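One contact in two related proteins. Structure 1 is ArCE4A from Arthrobacter sp., which probably removes acetyl groups from N-acetylated polysaccharides, as a metal-dependent deacetylase of carbohydrate esterase family 4: PDB 5LFZ (chain A, 1.56 Å), residues T30-P35 and I169-D174. Structure 2 is peptidoglycan N-acetylglucosamine deacetylase from Agathobacter rectalis: PDB 5JMU (chain B, 1.54 Å), residues T25-P30 and V182-D187. Both blocks share one frame: the second was fitted to the first on N, CA, C and O of the twelve residues, RMSD 0.49 Å. Numbering follows each deposited sequence.

Structure 1 (5LFZ); sequences TFDDGP and IILMHD. With NI (nickel (II) ion), chain C.
Strands 30-32 and 169-173 run parallel, their short axes 4.4 Å apart at an angle of 38°, as neighbours in the parallel sheet of the NodB-homology deacetylase domain. I170 O accepts from T30 N and T30 OG1, the latter at 2.6 Å. T30 CG2 meets I169 CG2 across the strands. On the face towards helix 177-192, F31 and M172 lie side by side; the chain of M172 bends at chi3 (-70°), which brings CE to 3.5 Å from F31 CZ. D174 N bonds D32 O at 2.9 Å; with CG anti to the backbone N (chi1 -177°), D174 OD2 hydrogen-bonds T39 OG1. D33 OD1 binds the nickel ion at 2.1 Å with H82 and H86. A nickel-bound water donates to D32 OD2 and bonds H173 NE2, and D32 OD1 is in a salt bridge with R120.

Structure 2 (5JMU); sequences TFDDGP and VVLQHD. With ZN (zinc ion), chain D.
Strands 25-27 and 182-186 run parallel, their short axes 4.4 Å apart at an angle of 39°. V183 O accepts from T25 N and T25 OG1, the latter at 2.6 Å. T25 CG2 meets V182 CG1 across the strands. F26 and Q185 lie side by side, with Q185 OE1 3.7 Å from F26 CE1; a water bonds OE1, and S192 holds NE2. D187 N bonds D27 O weakly at 3.4 Å; with CG between the backbone N and the carbonyl carbon (chi1 57°), D187 OD2 hydrogen-bonds T34 OG1. A water 2.7 Å from D187 OD1 accepts from G29 N. D28 OD1 binds the zinc ion at 2.1 Å with H76 and H80. A zinc-bound water donates to D27 OD2 and bonds H186 NE2, D27 OD1 is in a salt bridge with R115, and H186 ND1 bonds D156.

How the two compare
The sharpest difference is the turn of the aspartate: chi1 is -177° in D174(A) and 57° in D187(B), leaving the CG atoms 1.3 Å apart after superposition. The backbone differs there too, with psi 64° against 0°, the CA atoms of D174(A) and D187(B) 0.8 Å apart and their carbonyl oxygens 2.6 Å apart. CG of D187(B) lies near the place of CB of D174(A). OD2 keeps its touches on the CA atoms of G34(A) / G29(B) and P35(A) / P30(B), although the places of CG and OD1 of D174(A) are left.

At M172(A) / Q185(B) chi1 is -68° in both. SD of M172(A) and CD of Q185(B) lie 0.8 Å apart: the amide takes the place of the thioether sulfur, and a modelled water stands 1.5 Å apart from the place of the methyl CE. NE2 of Q185(B) has no counterpart in M172(A).

CG1 of I169(A) lies with CG2 of V182(B), and CG2 with CG1, keeping the touch on T30(A) / T25(B), and the branches of I170(A) and V183(B) pair likewise; CD1 of I169(A) has no counterpart in the valine. The metal at this site is nickel in structure 1 and zinc in structure 2, with the three metal-bound waters in the same places.

Structure 1 (5LFZ)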
loop_
_atom_site.group_PDB
_atom_site.type_symbol
_atom_site.label_atom_id
_atom_site.label_comp_id
_atom_site.label_asym_id
_atom_site.label_seq_id
_atom_site.Cartn_x
_atom_site.Cartn_y
_atom_site.Cartn_z
ATOM N N THR A 30 -2.775 3.651 1.909
ATOM C CA THR A 30 -2.218 2.571 1.102
ATOM C C THR A 30 -3.247 2.072 0.086
ATOM O O THR A 30 -4.460 2.087 0.336
ATOM C CB THR A 30 -1.706 1.387 1.977
ATOM O OG1 THR A 30 -2.806 0.703 2.584
ATOM C CG2 THR A 30 -0.749 1.879 3.067
ATOM N N PHE A 31 -2.751 1.662 -1.075
ATOM C CA PHE A 31 -3.604 1.226 -2.179
ATOM C C PHE A 31 -3.140 -0.118 -2.715
ATOM O O PHE A 31 -1.982 -0.257 -3.116
ATOM C CB PHE A 31 -3.600 2.254 -3.309
ATOM C CG PHE A 31 -4.129 3.605 -2.911
ATOM C CD1 PHE A 31 -5.488 3.877 -2.966
ATOM C CD2 PHE A 31 -3.266 4.601 -2.482
ATOM C CE1 PHE A 31 -5.966 5.117 -2.608
ATOM C CE2 PHE A 31 -3.742 5.842 -2.118
ATOM C CZ PHE A 31 -5.093 6.101 -2.180
ATOM N N ASP A 32 -4.034 -1.104 -2.724
ATOM C CA ASP A 32 -3.695 -2.457 -3.175
ATOM C C ASP A 32 -4.168 -2.751 -4.583
ATOM O O ASP A 32 -5.154 -2.168 -5.043
ATOM C CB ASP A 32 -4.326 -3.521 -2.270
ATOM C CG ASP A 32 -3.624 -3.676 -0.952
ATOM O OD1 ASP A 32 -2.747 -2.852 -0.629
ATOM O OD2 ASP A 32 -3.980 -4.630 -0.226
ATOM N N ASP A 33 -3.471 -3.692 -5.226
ATOM C CA ASP A 33 -3.955 -4.444 -6.398
ATOM C C ASP A 33 -3.712 -3.742 -7.726
ATOM O O ASP A 33 -4.083 -4.268 -8.785
ATOM C CB ASP A 33 -5.454 -4.760 -6.310
ATOM C CG ASP A 33 -5.816 -5.752 -5.216
ATOM O OD1 ASP A 33 -4.955 -6.163 -4.419
ATOM O OD2 ASP A 33 -7.009 -6.102 -5.147
ATOM N N GLY A 34 -3.128 -2.551 -7.684
ATOM C CA GLY A 34 -2.750 -1.854 -8.897
ATOM C C GLY A 34 -1.408 -2.343 -9.409
ATOM O O GLY A 34 -0.883 -3.346 -8.924
ATOM N N PRO A 35 -0.846 -1.648 -10.402
ATOM C CA PRO A 35 -1.432 -0.494 -11.097
ATOM C C PRO A 35 -2.549 -0.888 -12.065
ATOM O O PRO A 35 -2.678 -2.052 -12.458
ATOM C CB PRO A 35 -0.241 0.096 -11.847
ATOM C CG PRO A 35 0.668 -1.075 -12.068
ATOM C CD PRO A 35 0.517 -1.957 -10.875
ATOM N N ILE A 169 -2.831 2.662 9.438
ATOM C CA ILE A 169 -2.590 2.286 8.056
ATOM C C ILE A 169 -3.940 2.033 7.394
ATOM O O ILE A 169 -4.662 1.119 7.785
ATOM C CB ILE A 169 -1.714 1.028 7.947
ATOM C CG1 ILE A 169 -0.344 1.272 8.592
ATOM C CG2 ILE A 169 -1.579 0.596 6.493
ATOM C CD1 ILE A 169 0.533 0.034 8.652
ATOM N N ILE A 170 -4.277 2.843 6.400
ATOM C CA ILE A 170 -5.589 2.759 5.769
ATOM C C ILE A 170 -5.516 1.929 4.497
ATOM O O ILE A 170 -4.708 2.220 3.616
ATOM C CB ILE A 170 -6.140 4.156 5.437
ATOM C CG1 ILE A 170 -6.170 5.027 6.697
ATOM C CG2 ILE A 170 -7.524 4.050 4.802
ATOM C CD1 ILE A 170 -6.700 6.421 6.453
ATOM N N LEU A 171 -6.346 0.889 4.421
ATOM C CA LEU A 171 -6.422 0.019 3.245
ATOM C C LEU A 171 -7.476 0.481 2.250
ATOM O O LEU A 171 -8.661 0.559 2.576
ATOM C CB LEU A 171 -6.723 -1.427 3.660
ATOM C CG LEU A 171 -7.009 -2.415 2.521
ATOM C CD1 LEU A 171 -5.767 -2.656 1.679
ATOM C CD2 LEU A 171 -7.545 -3.734 3.069
ATOM N N MET A 172 -7.024 0.780 1.038
ATOM C CA MET A 172 -7.895 1.042 -0.092
ATOM C C MET A 172 -7.383 0.265 -1.293
ATOM O O MET A 172 -6.289 -0.312 -1.251
ATOM C CB MET A 172 -7.954 2.534 -0.407
ATOM C CG MET A 172 -8.651 3.341 0.665
ATOM S SD MET A 172 -8.384 5.104 0.442
ATOM C CE MET A 172 -6.646 5.223 0.863
ATOM N N HIS A 173 -8.179 0.250 -2.354
ATOM C CA HIS A 173 -7.840 -0.486 -3.558
ATOM C C HIS A 173 -7.803 0.397 -4.784
ATOM O O HIS A 173 -8.732 1.157 -5.074
ATOM C CB HIS A 173 -8.817 -1.643 -3.765
ATOM C CG HIS A 173 -8.680 -2.713 -2.731
ATOM N ND1 HIS A 173 -9.152 -2.571 -1.446
ATOM C CD2 HIS A 173 -8.066 -3.921 -2.779
ATOM C CE1 HIS A 173 -8.852 -3.655 -0.748
ATOM N NE2 HIS A 173 -8.200 -4.490 -1.535
ATOM N N ASP A 174 -6.685 0.287 -5.486
ATOM C CA ASP A 174 -6.485 0.901 -6.781
ATOM C C ASP A 174 -6.999 -0.043 -7.877
ATOM O O ASP A 174 -6.226 -0.562 -8.687
ATOM C CB ASP A 174 -4.995 1.209 -6.962
ATOM C CG ASP A 174 -4.692 1.913 -8.258
ATOM O OD1 ASP A 174 -5.639 2.388 -8.927
ATOM O OD2 ASP A 174 -3.492 1.974 -8.605
HETATM NI NI NI C . -5.250 -7.361 -2.768
HETATM O O HOH W 1 -5.818 -6.282 -1.259
HETATM O O HOH W 2 -7.328 -7.353 -3.018
HETATM O O HOH W 3 -5.580 -8.470 -0.961
#

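Structure 2 (5JMU)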
loop_
_atom_site.group_PDB
_atom_site.type_symbol
_atom_site.label_atom_id
_atom_site.label_comp_id
_atom_site.label_asym_id
_atom_site.label_seq_id
_atom_site.Cartn_x
_atom_site.Cartn_y
_atom_site.Cartn_z
ATOM N N THR B 25 -2.772 3.668 1.820
ATOM C CA THR B 25 -2.141 2.589 1.054
ATOM C C THR B 25 -3.120 2.005 0.072
ATOM O O THR B 25 -4.331 1.961 0.312
ATOM C CB THR B 25 -1.584 1.459 1.954
ATOM O OG1 THR B 25 -2.651 0.629 2.486
ATOM C CG2 THR B 25 -0.790 2.067 3.116
ATOM N N PHE B 26 -2.594 1.511 -1.042
ATOM C CA PHE B 26 -3.423 1.036 -2.159
ATOM C C PHE B 26 -2.923 -0.320 -2.650
ATOM O O PHE B 26 -1.750 -0.427 -3.095
ATOM C CB PHE B 26 -3.385 2.068 -3.308
ATOM C CG PHE B 26 -3.929 3.421 -2.885
ATOM C CD1 PHE B 26 -5.315 3.653 -2.901
ATOM C CD2 PHE B 26 -3.068 4.420 -2.435
ATOM C CE1 PHE B 26 -5.861 4.877 -2.452
ATOM C CE2 PHE B 26 -3.579 5.659 -1.988
ATOM C CZ PHE B 26 -4.985 5.879 -1.992
ATOM N N ASP B 27 -3.832 -1.302 -2.658
ATOM C CA ASP B 27 -3.506 -2.670 -3.103
ATOM C C ASP B 27 -4.044 -2.944 -4.456
ATOM O O ASP B 27 -5.064 -2.367 -4.866
ATOM C CB ASP B 27 -4.152 -3.765 -2.214
ATOM C CG ASP B 27 -3.418 -4.004 -0.911
ATOM O OD1 ASP B 27 -2.517 -3.231 -0.549
ATOM O OD2 ASP B 27 -3.852 -4.977 -0.247
ATOM N N ASP B 28 -3.375 -3.879 -5.114
ATOM C CA ASP B 28 -3.881 -4.643 -6.274
ATOM C C ASP B 28 -3.601 -3.990 -7.628
ATOM O O ASP B 28 -3.732 -4.665 -8.638
ATOM C CB ASP B 28 -5.405 -4.922 -6.184
ATOM C CG ASP B 28 -5.757 -6.064 -5.260
ATOM O OD1 ASP B 28 -4.939 -6.441 -4.380
ATOM O OD2 ASP B 28 -6.908 -6.508 -5.310
ATOM N N GLY B 29 -3.222 -2.710 -7.654
ATOM C CA GLY B 29 -2.882 -2.030 -8.885
ATOM C C GLY B 29 -1.467 -2.363 -9.335
ATOM O O GLY B 29 -0.809 -3.181 -8.715
ATOM N N PRO B 30 -0.957 -1.669 -10.357
ATOM C CA PRO B 30 -1.635 -0.554 -11.019
ATOM C C PRO B 30 -2.730 -1.011 -11.979
ATOM O O PRO B 30 -2.785 -2.153 -12.389
ATOM C CB PRO B 30 -0.499 0.151 -11.776
ATOM C CG PRO B 30 0.506 -0.956 -12.031
ATOM C CD PRO B 30 0.466 -1.789 -10.752
ATOM N N VAL B 182 -3.100 3.148 9.291
ATOM C CA VAL B 182 -2.717 2.603 7.981
ATOM C C VAL B 182 -4.037 2.199 7.341
ATOM O O VAL B 182 -4.706 1.274 7.809
ATOM C CB VAL B 182 -1.787 1.364 8.096
ATOM C CG1 VAL B 182 -1.502 0.770 6.716
ATOM C CG2 VAL B 182 -0.485 1.763 8.835
ATOM N N VAL B 183 -4.406 2.911 6.281
ATOM C CA VAL B 183 -5.702 2.740 5.602
ATOM C C VAL B 183 -5.550 1.789 4.427
ATOM O O VAL B 183 -4.587 1.976 3.644
ATOM C CB VAL B 183 -6.182 4.088 5.073
ATOM C CG1 VAL B 183 -7.593 3.933 4.345
ATOM C CG2 VAL B 183 -6.274 5.125 6.222
ATOM N N LEU B 184 -6.415 0.789 4.328
ATOM C CA LEU B 184 -6.434 -0.091 3.170
ATOM C C LEU B 184 -7.457 0.351 2.148
ATOM O O LEU B 184 -8.642 0.345 2.448
ATOM C CB LEU B 184 -6.788 -1.537 3.594
ATOM C CG LEU B 184 -7.052 -2.602 2.516
ATOM C CD1 LEU B 184 -5.748 -2.800 1.679
ATOM C CD2 LEU B 184 -7.453 -3.914 3.158
ATOM N N GLN B 185 -7.013 0.734 0.953
ATOM C CA GLN B 185 -7.886 0.885 -0.203
ATOM C C GLN B 185 -7.292 0.100 -1.373
ATOM O O GLN B 185 -6.154 -0.393 -1.309
ATOM C CB GLN B 185 -8.075 2.347 -0.628
ATOM C CG GLN B 185 -8.869 3.181 0.375
ATOM C CD GLN B 185 -8.890 4.646 -0.038
ATOM O OE1 GLN B 185 -8.058 5.460 0.418
ATOM N NE2 GLN B 185 -9.844 4.999 -0.921
ATOM N N HIS B 186 -8.051 0.026 -2.467
ATOM C CA HIS B 186 -7.604 -0.677 -3.647
ATOM C C HIS B 186 -7.693 0.273 -4.817
ATOM O O HIS B 186 -8.808 0.708 -5.165
ATOM C CB HIS B 186 -8.498 -1.910 -3.899
ATOM C CG HIS B 186 -8.345 -2.985 -2.851
ATOM N ND1 HIS B 186 -8.915 -2.891 -1.595
ATOM C CD2 HIS B 186 -7.684 -4.172 -2.875
ATOM C CE1 HIS B 186 -8.609 -3.969 -0.890
ATOM N NE2 HIS B 186 -7.866 -4.766 -1.642
ATOM N N ASP B 187 -6.569 0.587 -5.459
ATOM C CA ASP B 187 -6.665 1.589 -6.540
ATOM C C ASP B 187 -7.220 1.028 -7.856
ATOM O O ASP B 187 -7.392 1.779 -8.828
ATOM C CB ASP B 187 -5.309 2.317 -6.804
ATOM C CG ASP B 187 -4.153 1.384 -7.151
ATOM O OD1 ASP B 187 -3.975 0.362 -6.458
ATOM O OD2 ASP B 187 -3.347 1.696 -8.080
HETATM ZN ZN ZN D . -5.020 -7.881 -2.834
HETATM O O HOH W 4 -5.755 4.267 1.553
HETATM O O HOH W 5 -1.626 -0.879 -5.982
HETATM O O HOH W 6 -5.585 -6.482 -1.435
HETATM O O HOH W 7 -7.099 -8.076 -3.150
HETATM O O HOH W 8 -5.254 -9.358 -1.259
#